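Local coordinates for Glyco_hydro_cc domain-containing protein (Blastomyces gilchristii, PDB 6UB0) that hydrolyses beta-1,3-glucan as a curdlan-specific exo-beta-1,3-glucanase of glycoside hydrolase family GH128, here holding laminaribiose in its -2 and -1 subsites, at residues A72-I78 against G107-S112; W47-Y52 against Q81-S85. All blocks are in the same frame, centred on the assembly; numbering follows the deposited sequence.

Overall arrangement
Both contacts lie at the sugar-binding end of the TIM barrel, and their centres are about 9 Å apart. Contact 1 joins the loop that follows the fourth barrel strand (69-71) to the fifth strand (105-111) and places Asn74 and Glu75 beside the glucose (GLC) at subsite -1. Contact 2 packs the two loops that carry Trp47, Arg50 and Gln81, near the glucose (BGC) at subsite -2. The segments alternate along the chain, and the contacts touch directly. Asn74 N is 2.7 Å from Trp47 O, and Pro76 O is 2.9 Å from Met84 N, both probable hydrogen bonds. Residues 72-78 thus lie against both 107-112 and the loops of contact 2.

Contact 1 (A72-I78 against G107-S112); sequences AFNEPDI and GSPAVS. With GLC (alpha-D-glucopyranose), chain B.
Glu75 has a left-handed backbone (phi/psi 54/60) directly before Pro76, just where the chain leaves a parallel beta pairing. Residues 72-75 run parallel to 107-111, with Phe73, Asn74 and Glu75 level with Pro109, Ala110 and Val111. Asn74 and Ala110 form a single parallel bridge (CA to CA 5.3 Å). Ala110 N donates to Phe73 O at 2.9 Å, and Glu75 N donates to Ala110 O at 2.7 Å. Ala72 N to Gly107 O is a weak bond of 3.2 Å. One water bonds Ala72 O and Ser108 O, 2.8 Å from each.

A type I turn, Glu75 to Ile78, follows, with Ile78 N bonded to Glu75 O at 3.1 Å. It brings Asp77 (chi1 p) over Ser112. Asp77 OD2 accepts from Ser112 OG at 2.7 Å and from Ser112 N at 3.2 Å. Pro109 supplies the apolar part: its CG lies 3.5 Å from Phe73 CD2, and its CB 3.8 Å from Pro76 CG.

Asn74 (chi1 t) donates from ND2 to GLC O2 at 3.0 Å. Glu75 (m, t) brings OE2 to 3.5 Å from GLC C1; His142 ND1 is hydrogen-bonded to this oxygen. An Asn-Glu pair after the fourth barrel strand is as in clan GH-A, and Glu75 is probably the acid/base there.

Strand 138-146 flanks Ala110 through Ala140 and His142. Helix 86-96 packs on Phe73, and helix 119-130 on Pro109 and Val111.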
ATOM      1  N   ALA A  72       1.850  -7.700   2.962  1.00 23.20           N
ATOM      2  CA  ALA A  72       2.547  -8.076   4.204  1.00 22.69           C
ATOM      3  C   ALA A  72       2.577  -6.888   5.169  1.00 23.65           C
ATOM      4  O   ALA A  72       1.822  -5.926   4.947  1.00 21.15           O
ATOM      5  CB  ALA A  72       3.925  -8.564   3.873  1.00 24.68           C
ATOM      6  N   PHE A  73       3.474  -6.933   6.160  1.00 22.62           N
ATOM      7  CA  PHE A  73       3.408  -6.145   7.408  1.00 24.38           C
ATOM      8  C   PHE A  73       3.390  -4.638   7.097  1.00 23.43           C
ATOM      9  O   PHE A  73       3.983  -4.146   6.132  1.00 25.11           O
ATOM     10  CB  PHE A  73       4.568  -6.570   8.316  1.00 25.61           C
ATOM     11  CG  PHE A  73       4.939  -8.034   8.129  1.00 27.74           C
ATOM     12  CD1 PHE A  73       4.036  -9.047   8.438  1.00 29.77           C
ATOM     13  CD2 PHE A  73       6.192  -8.397   7.633  1.00 27.59           C
ATOM     14  CE1 PHE A  73       4.358 -10.393   8.273  1.00 29.93           C
ATOM     15  CE2 PHE A  73       6.521  -9.752   7.471  1.00 28.81           C
ATOM     16  CZ  PHE A  73       5.598 -10.736   7.769  1.00 29.92           C
ATOM     17  N   ASN A  74       2.683  -3.917   7.948  1.00 22.17           N
ATOM     18  CA  ASN A  74       2.576  -2.429   7.890  1.00 22.25           C
ATOM     19  C   ASN A  74       3.714  -1.741   8.646  1.00 21.34           C
ATOM     20  O   ASN A  74       3.613  -1.622   9.867  1.00 23.30           O
ATOM     21  CB  ASN A  74       1.258  -1.970   8.455  1.00 22.18           C
ATOM     22  CG  ASN A  74       0.967  -0.566   7.997  1.00 21.80           C
ATOM     23  OD1 ASN A  74       0.872  -0.307   6.812  1.00 22.77           O
ATOM     24  ND2 ASN A  74       0.915   0.346   8.946  1.00 22.35           N
ATOM     25  N   GLU A  75       4.635  -1.139   7.928  1.00 21.98           N
ATOM     26  CA  GLU A  75       5.672  -0.263   8.594  1.00 23.33           C
ATOM     27  C   GLU A  75       6.376  -1.054   9.698  1.00 26.31           C
ATOM     28  O   GLU A  75       6.392  -0.688  10.893  1.00 27.41           O
ATOM     29  CB  GLU A  75       5.081   1.065   9.081  1.00 22.86           C
ATOM     30  CG  GLU A  75       4.791   2.030   7.938  1.00 22.60           C
ATOM     31  CD  GLU A  75       4.407   3.432   8.328  1.00 23.58           C
ATOM     32  OE1 GLU A  75       4.461   3.718   9.559  1.00 25.10           O
ATOM     33  OE2 GLU A  75       4.167   4.235   7.368  1.00 23.88           O
ATOM     34  N   PRO A  76       7.047  -2.176   9.327  1.00 25.02           N
ATOM     35  CA  PRO A  76       7.862  -2.901  10.303  1.00 26.62           C
ATOM     36  C   PRO A  76       9.019  -2.019  10.834  1.00 27.20           C
ATOM     37  O   PRO A  76       9.513  -2.249  11.944  1.00 29.09           O
ATOM     38  CB  PRO A  76       8.326  -4.125   9.485  1.00 25.69           C
ATOM     39  CG  PRO A  76       8.349  -3.627   8.048  1.00 25.02           C
ATOM     40  CD  PRO A  76       7.118  -2.749   7.976  1.00 25.17           C
ATOM     41  N   ASP A  77       9.414  -1.028  10.045  1.00 27.38           N
ATOM     42  CA  ASP A  77      10.460  -0.019  10.380  1.00 29.53           C
ATOM     43  C   ASP A  77       9.971   1.053  11.368  1.00 31.89           C
ATOM     44  O   ASP A  77      10.827   1.913  11.715  1.00 34.39           O
ATOM     45  CB  ASP A  77      10.977   0.689   9.125  1.00 28.59           C
ATOM     46  CG  ASP A  77       9.919   1.512   8.376  1.00 29.45           C
ATOM     47  OD1 ASP A  77       8.739   1.021   8.246  1.00 27.54           O
ATOM     48  OD2 ASP A  77      10.286   2.562   7.843  1.00 30.79           O
ATOM     49  N   ILE A  78       8.754   0.988  11.924  1.00 30.82           N
ATOM     50  CA  ILE A  78       8.230   2.008  12.886  1.00 32.93           C
ATOM     51  C   ILE A  78       7.752   1.304  14.149  1.00 33.19           C
ATOM     52  O   ILE A  78       7.003   0.351  14.060  1.00 32.54           O
ATOM     53  CB  ILE A  78       7.129   2.868  12.222  1.00 32.67           C
ATOM     54  CG1 ILE A  78       7.673   3.639  11.012  1.00 33.50           C
ATOM     55  CG2 ILE A  78       6.418   3.763  13.236  1.00 33.83           C
ATOM     56  CD1 ILE A  78       8.547   4.863  11.322  1.00 36.92           C
ATOM     57  N   GLY A 107       2.871  -8.883  -1.843  1.00 29.73           N
ATOM     58  CA  GLY A 107       3.439  -7.545  -1.676  1.00 26.89           C
ATOM     59  C   GLY A 107       4.328  -7.497  -0.461  1.00 26.12           C
ATOM     60  O   GLY A 107       3.987  -8.076   0.548  1.00 24.85           O
ATOM     61  N   SER A 108       5.487  -6.890  -0.581  1.00 27.82           N
ATOM     62  CA  SER A 108       6.432  -6.809   0.551  1.00 27.08           C
ATOM     63  C   SER A 108       5.795  -6.124   1.766  1.00 26.66           C
ATOM     64  O   SER A 108       4.767  -5.444   1.680  1.00 25.87           O
ATOM     65  CB  SER A 108       7.636  -6.041   0.144  1.00 28.97           C
ATOM     66  OG  SER A 108       7.357  -4.679   0.304  1.00 27.90           O
ATOM     67  N   PRO A 109       6.418  -6.243   2.944  1.00 25.76           N
ATOM     68  CA  PRO A 109       6.080  -5.329   4.040  1.00 25.61           C
ATOM     69  C   PRO A 109       6.238  -3.922   3.454  1.00 23.92           C
ATOM     70  O   PRO A 109       7.111  -3.650   2.606  1.00 23.89           O
ATOM     71  CB  PRO A 109       7.106  -5.666   5.119  1.00 26.08           C
ATOM     72  CG  PRO A 109       7.576  -7.055   4.737  1.00 26.72           C
ATOM     73  CD  PRO A 109       7.655  -7.001   3.236  1.00 26.66           C
ATOM     74  N   ALA A 110       5.406  -3.005   3.941  1.00 24.06           N
ATOM     75  CA  ALA A 110       5.320  -1.617   3.453  1.00 22.55           C
ATOM     76  C   ALA A 110       6.138  -0.708   4.384  1.00 22.72           C
ATOM     77  O   ALA A 110       5.822  -0.686   5.575  1.00 22.69           O
ATOM     78  CB  ALA A 110       3.891  -1.120   3.450  1.00 23.12           C
ATOM     79  N   VAL A 111       7.218  -0.138   3.892  1.00 22.91           N
ATOM     80  CA  VAL A 111       8.054   0.745   4.754  1.00 24.32           C
ATOM     81  C   VAL A 111       7.574   2.192   4.686  1.00 24.82           C
ATOM     82  O   VAL A 111       7.108   2.636   3.662  1.00 24.68           O
ATOM     83  CB  VAL A 111       9.543   0.581   4.450  1.00 25.25           C
ATOM     84  CG1 VAL A 111       9.945  -0.805   4.904  1.00 25.35           C
ATOM     85  CG2 VAL A 111       9.868   0.805   2.988  1.00 26.03           C
ATOM     86  N   SER A 112       7.963   2.960   5.715  1.00 27.51           N
ATOM     87  CA  SER A 112       7.815   4.432   5.770  1.00 28.27           C
ATOM     88  C   SER A 112       8.820   5.087   4.817  1.00 30.16           C
ATOM     89  O   SER A 112       9.581   4.378   4.141  1.00 30.96           O
ATOM     90  CB  SER A 112       7.919   4.972   7.197  1.00 29.34           C
ATOM     91  OG  SER A 112       9.266   5.020   7.669  1.00 28.79           O
TER
HETATM   92  C1  GLC B   1       1.258   5.566   8.714  1.00 34.76           C
HETATM   93  C2  GLC B   1       0.650   4.307   9.351  1.00 33.11           C
HETATM   94  C3  GLC B   1      -0.643   4.639  10.099  1.00 34.24           C
HETATM   95  C4  GLC B   1      -0.387   5.828  11.064  1.00 35.59           C
HETATM   96  C5  GLC B   1       0.299   6.978  10.376  1.00 36.51           C
HETATM   97  C6  GLC B   1       0.610   8.200  11.264  1.00 37.79           C
HETATM   98  O1  GLC B   1       0.381   6.224   7.788  1.00 36.12           O
HETATM   99  O2  GLC B   1       0.333   3.217   8.451  1.00 29.84           O
HETATM  100  O3  GLC B   1      -1.101   3.469  10.776  1.00 32.54           O
HETATM  101  O4  GLC B   1      -1.614   6.327  11.478  1.00 40.04           O
HETATM  102  O5  GLC B   1       1.512   6.477   9.814  1.00 37.03           O
HETATM  103  O6  GLC B   1       0.879   7.679  12.533  1.00 39.32           O
HETATM  104  O   HOH W   1       2.388  -4.317   2.676  1.00 21.77           O

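Contact 2 (W47-Y52 against Q81-S85); sequences WGPRGY and QANMS. With BGC (beta-D-glucopyranose), chain C; GLC (alpha-D-glucopyranose), chain B.
The -2 subsite of the glucan-binding cleft is lined here by two loops, one before helix 52-64 and the other before helix 86-96. Trp47 (chi1 t, chi2 92°) directs its indole to the sugar. Trp47 NE1 donates to BGC O2 at 3.0 Å, and that hydroxyl donates to Gln81 OE1 at 2.8 Å, so the sugar bridges both segments. Gln81 (m, m) also has NE2 3.3 Å from GLC O3, the linking oxygen. Asn74 ND2 is a second partner of Gln81 OE1. Arg50 NH2 stays 4.0 Å from BGC O3.

The benzo end of the indole leans on the backbone and side chain of Gln81 and on Ala82 N. Trp47 CH2 is 3.2 Å from Gln81 C and 3.5 Å from Ala82 N, and Trp47 CZ2 is 3.3 Å from Gln81 OE1. Gly48 is fully extended (172/-175) and level with Ala82 (CA to CA 4.9 Å). A 3-10 turn follows at 49-51, with Gly51 N bonded to Gly48 O at 2.8 Å.

Met84 (m, t, p) closes the far end. Its SD is 3.8 Å from Pro49 CD, and its CE 3.5 Å from Tyr52 OH. The Tyr52 ring stacks with Tyr96 of helix 86-96. Ser85 is the N-cap of that helix.

Substrate-binding side chains on loops after the strands are typical of TIM-barrel glycoside hydrolases.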
ATOM      1  N   TRP A  47      -0.774  -7.576   8.735  1.00 23.41           N
ATOM      2  CA  TRP A  47      -0.322  -6.266   9.274  1.00 24.21           C
ATOM      3  C   TRP A  47       1.002  -6.425  10.019  1.00 24.50           C
ATOM      4  O   TRP A  47       1.824  -5.507   9.976  1.00 25.64           O
ATOM      5  CB  TRP A  47      -1.419  -5.731  10.184  1.00 25.52           C
ATOM      6  CG  TRP A  47      -1.144  -4.367  10.718  1.00 26.68           C
ATOM      7  CD1 TRP A  47      -1.520  -3.177  10.170  1.00 25.78           C
ATOM      8  CD2 TRP A  47      -0.363  -4.054  11.882  1.00 27.63           C
ATOM      9  NE1 TRP A  47      -1.112  -2.146  10.963  1.00 27.13           N
ATOM     10  CE2 TRP A  47      -0.358  -2.654  11.993  1.00 27.40           C
ATOM     11  CE3 TRP A  47       0.306  -4.818  12.855  1.00 29.18           C
ATOM     12  CZ2 TRP A  47       0.288  -2.008  13.057  1.00 29.28           C
ATOM     13  CZ3 TRP A  47       0.954  -4.175  13.891  1.00 30.00           C
ATOM     14  CH2 TRP A  47       0.945  -2.788  13.981  1.00 29.17           C
ATOM     15  N   GLY A  48       1.093  -7.517  10.758  1.00 26.94           N
ATOM     16  CA  GLY A  48       2.185  -7.828  11.696  1.00 28.41           C
ATOM     17  C   GLY A  48       1.859  -9.078  12.508  1.00 31.41           C
ATOM     18  O   GLY A  48       0.798  -9.705  12.372  1.00 28.51           O
ATOM     19  N   PRO A  49       2.740  -9.398  13.484  1.00 31.79           N
ATOM     20  CA  PRO A  49       2.569 -10.580  14.323  1.00 34.77           C
ATOM     21  C   PRO A  49       1.183 -10.804  14.940  1.00 36.65           C
ATOM     22  O   PRO A  49       0.798 -11.964  15.130  1.00 40.10           O
ATOM     23  CB  PRO A  49       3.534 -10.311  15.481  1.00 34.02           C
ATOM     24  CG  PRO A  49       4.567  -9.364  14.924  1.00 33.54           C
ATOM     25  CD  PRO A  49       3.856  -8.537  13.871  1.00 33.12           C
ATOM     26  N   ARG A  50       0.497  -9.715  15.315  1.00 37.19           N
ATOM     27  CA  ARG A  50      -0.846  -9.801  15.946  1.00 40.26           C
ATOM     28  C   ARG A  50      -1.810 -10.552  15.022  1.00 39.20           C
ATOM     29  O   ARG A  50      -2.842 -10.971  15.498  1.00 40.16           O
ATOM     30  CB  ARG A  50      -1.410  -8.419  16.276  1.00 40.91           C
ATOM     31  CG  ARG A  50      -1.806  -7.582  15.069  1.00 40.45           C
ATOM     32  CD  ARG A  50      -2.256  -6.237  15.589  1.00 41.65           C
ATOM     33  NE  ARG A  50      -2.770  -5.287  14.614  1.00 43.84           N
ATOM     34  CZ  ARG A  50      -2.563  -3.962  14.673  1.00 45.16           C
ATOM     35  NH1 ARG A  50      -1.808  -3.430  15.630  1.00 44.11           N
ATOM     36  NH2 ARG A  50      -3.066  -3.177  13.741  1.00 45.23           N
ATOM     37  N   GLY A  51      -1.479 -10.683  13.736  1.00 42.04           N
ATOM     38  CA  GLY A  51      -2.367 -11.306  12.726  1.00 41.66           C
ATOM     39  C   GLY A  51      -1.962 -12.726  12.358  1.00 41.68           C
ATOM     40  O   GLY A  51      -2.719 -13.356  11.590  1.00 38.38           O
ATOM     41  N   TYR A  52      -0.815 -13.215  12.869  1.00 42.21           N
ATOM     42  CA  TYR A  52      -0.219 -14.524  12.507  1.00 42.24           C
ATOM     43  C   TYR A  52      -1.215 -15.636  12.822  1.00 42.70           C
ATOM     44  O   TYR A  52      -1.387 -16.565  11.980  1.00 43.04           O
ATOM     45  CB  TYR A  52       1.071 -14.778  13.285  1.00 42.51           C
ATOM     46  CG  TYR A  52       2.251 -13.940  12.880  1.00 40.77           C
ATOM     47  CD1 TYR A  52       2.203 -13.061  11.807  1.00 39.30           C
ATOM     48  CD2 TYR A  52       3.444 -14.052  13.569  1.00 40.15           C
ATOM     49  CE1 TYR A  52       3.307 -12.318  11.428  1.00 37.84           C
ATOM     50  CE2 TYR A  52       4.558 -13.311  13.212  1.00 39.14           C
ATOM     51  CZ  TYR A  52       4.490 -12.427  12.152  1.00 37.94           C
ATOM     52  OH  TYR A  52       5.617 -11.743  11.814  1.00 33.30           O
ATOM     53  N   GLN A  81       4.147   0.747  14.784  1.00 35.17           N
ATOM     54  CA  GLN A  81       3.465  -0.069  13.745  1.00 34.80           C
ATOM     55  C   GLN A  81       3.910  -1.512  13.913  1.00 33.93           C
ATOM     56  O   GLN A  81       3.947  -2.005  15.061  1.00 33.13           O
ATOM     57  CB  GLN A  81       3.725   0.538  12.376  1.00 34.84           C
ATOM     58  CG  GLN A  81       3.217   1.960  12.264  1.00 34.17           C
ATOM     59  CD  GLN A  81       1.718   2.012  12.439  1.00 36.30           C
ATOM     60  OE1 GLN A  81       0.994   1.105  12.045  1.00 34.60           O
ATOM     61  NE2 GLN A  81       1.226   3.074  13.065  1.00 36.99           N
ATOM     62  N   ALA A  82       4.192  -2.213  12.832  1.00 31.51           N
ATOM     63  CA  ALA A  82       4.445  -3.651  12.917  1.00 32.77           C
ATOM     64  C   ALA A  82       5.585  -3.863  13.906  1.00 33.70           C
ATOM     65  O   ALA A  82       5.533  -4.869  14.595  1.00 39.19           O
ATOM     66  CB  ALA A  82       4.767  -4.263  11.575  1.00 30.86           C
ATOM     67  N   ASN A  83       6.610  -3.030  13.827  1.00 34.17           N
ATOM     68  CA  ASN A  83       7.757  -2.971  14.775  1.00 34.54           C
ATOM     69  C   ASN A  83       8.501  -4.307  14.721  1.00 34.09           C
ATOM     70  O   ASN A  83       8.382  -5.109  15.685  1.00 35.52           O
ATOM     71  CB  ASN A  83       7.276  -2.657  16.188  1.00 35.74           C
ATOM     72  CG  ASN A  83       8.445  -2.623  17.150  1.00 37.34           C
ATOM     73  OD1 ASN A  83       9.508  -2.131  16.785  1.00 34.97           O
ATOM     74  ND2 ASN A  83       8.267  -3.213  18.317  1.00 40.76           N
ATOM     75  N   MET A  84       9.113  -4.609  13.578  1.00 30.85           N
ATOM     76  CA  MET A  84       9.726  -5.926  13.315  1.00 31.68           C
ATOM     77  C   MET A  84      11.109  -5.687  12.737  1.00 31.85           C
ATOM     78  O   MET A  84      11.292  -4.757  11.921  1.00 29.45           O
ATOM     79  CB  MET A  84       8.931  -6.762  12.296  1.00 30.85           C
ATOM     80  CG  MET A  84       7.505  -6.994  12.695  1.00 31.48           C
ATOM     81  SD  MET A  84       6.520  -7.656  11.346  1.00 32.75           S
ATOM     82  CE  MET A  84       7.604  -9.011  10.884  1.00 34.37           C
ATOM     83  N   SER A  85      12.075  -6.470  13.207  1.00 32.45           N
ATOM     84  CA  SER A  85      13.444  -6.417  12.661  1.00 32.27           C
ATOM     85  C   SER A  85      13.383  -6.976  11.253  1.00 31.26           C
ATOM     86  O   SER A  85      12.520  -7.785  10.971  1.00 28.49           O
ATOM     87  CB  SER A  85      14.387  -7.187  13.516  1.00 32.38           C
ATOM     88  OG  SER A  85      14.124  -8.562  13.370  1.00 33.14           O
TER
HETATM   89  C2  BGC C   2      -2.692   1.776  11.229  1.00 32.24           C
HETATM   90  C3  BGC C   2      -3.916   1.032  10.783  1.00 31.29           C
HETATM   91  C4  BGC C   2      -4.976   2.078  10.516  1.00 32.53           C
HETATM   92  C5  BGC C   2      -4.455   3.122   9.506  1.00 32.95           C
HETATM   93  C6  BGC C   2      -5.315   4.343   9.151  1.00 32.46           C
HETATM   94  C1  BGC C   2      -2.258   2.841  10.260  1.00 30.92           C
HETATM   95  O2  BGC C   2      -1.668   0.779  11.317  1.00 31.17           O
HETATM   96  O3  BGC C   2      -4.315  -0.035  11.696  1.00 31.85           O
HETATM   97  O4  BGC C   2      -6.093   1.303  10.079  1.00 32.34           O
HETATM   98  O5  BGC C   2      -3.284   3.800   9.974  1.00 33.17           O
HETATM   99  O6  BGC C   2      -5.757   4.933  10.405  1.00 35.20           O
HETATM  100  C1  GLC B   1       1.258   5.566   8.714  1.00 34.76           C
HETATM  101  C2  GLC B   1       0.650   4.307   9.351  1.00 33.11           C
HETATM  102  C3  GLC B   1      -0.643   4.639  10.099  1.00 34.24           C
HETATM  103  C4  GLC B   1      -0.387   5.828  11.064  1.00 35.59           C
HETATM  104  C5  GLC B   1       0.299   6.978  10.376  1.00 36.51           C
HETATM  105  C6  GLC B   1       0.610   8.200  11.264  1.00 37.79           C
HETATM  106  O1  GLC B   1       0.381   6.224   7.788  1.00 36.12           O
HETATM  107  O2  GLC B   1       0.333   3.217   8.451  1.00 29.84           O
HETATM  108  O3  GLC B   1      -1.101   3.469  10.776  1.00 32.54           O
HETATM  109  O4  GLC B   1      -1.614   6.327  11.478  1.00 40.04           O
HETATM  110  O5  GLC B   1       1.512   6.477   9.814  1.00 37.03           O
HETATM  111  O6  GLC B   1       0.879   7.679  12.533  1.00 39.32           O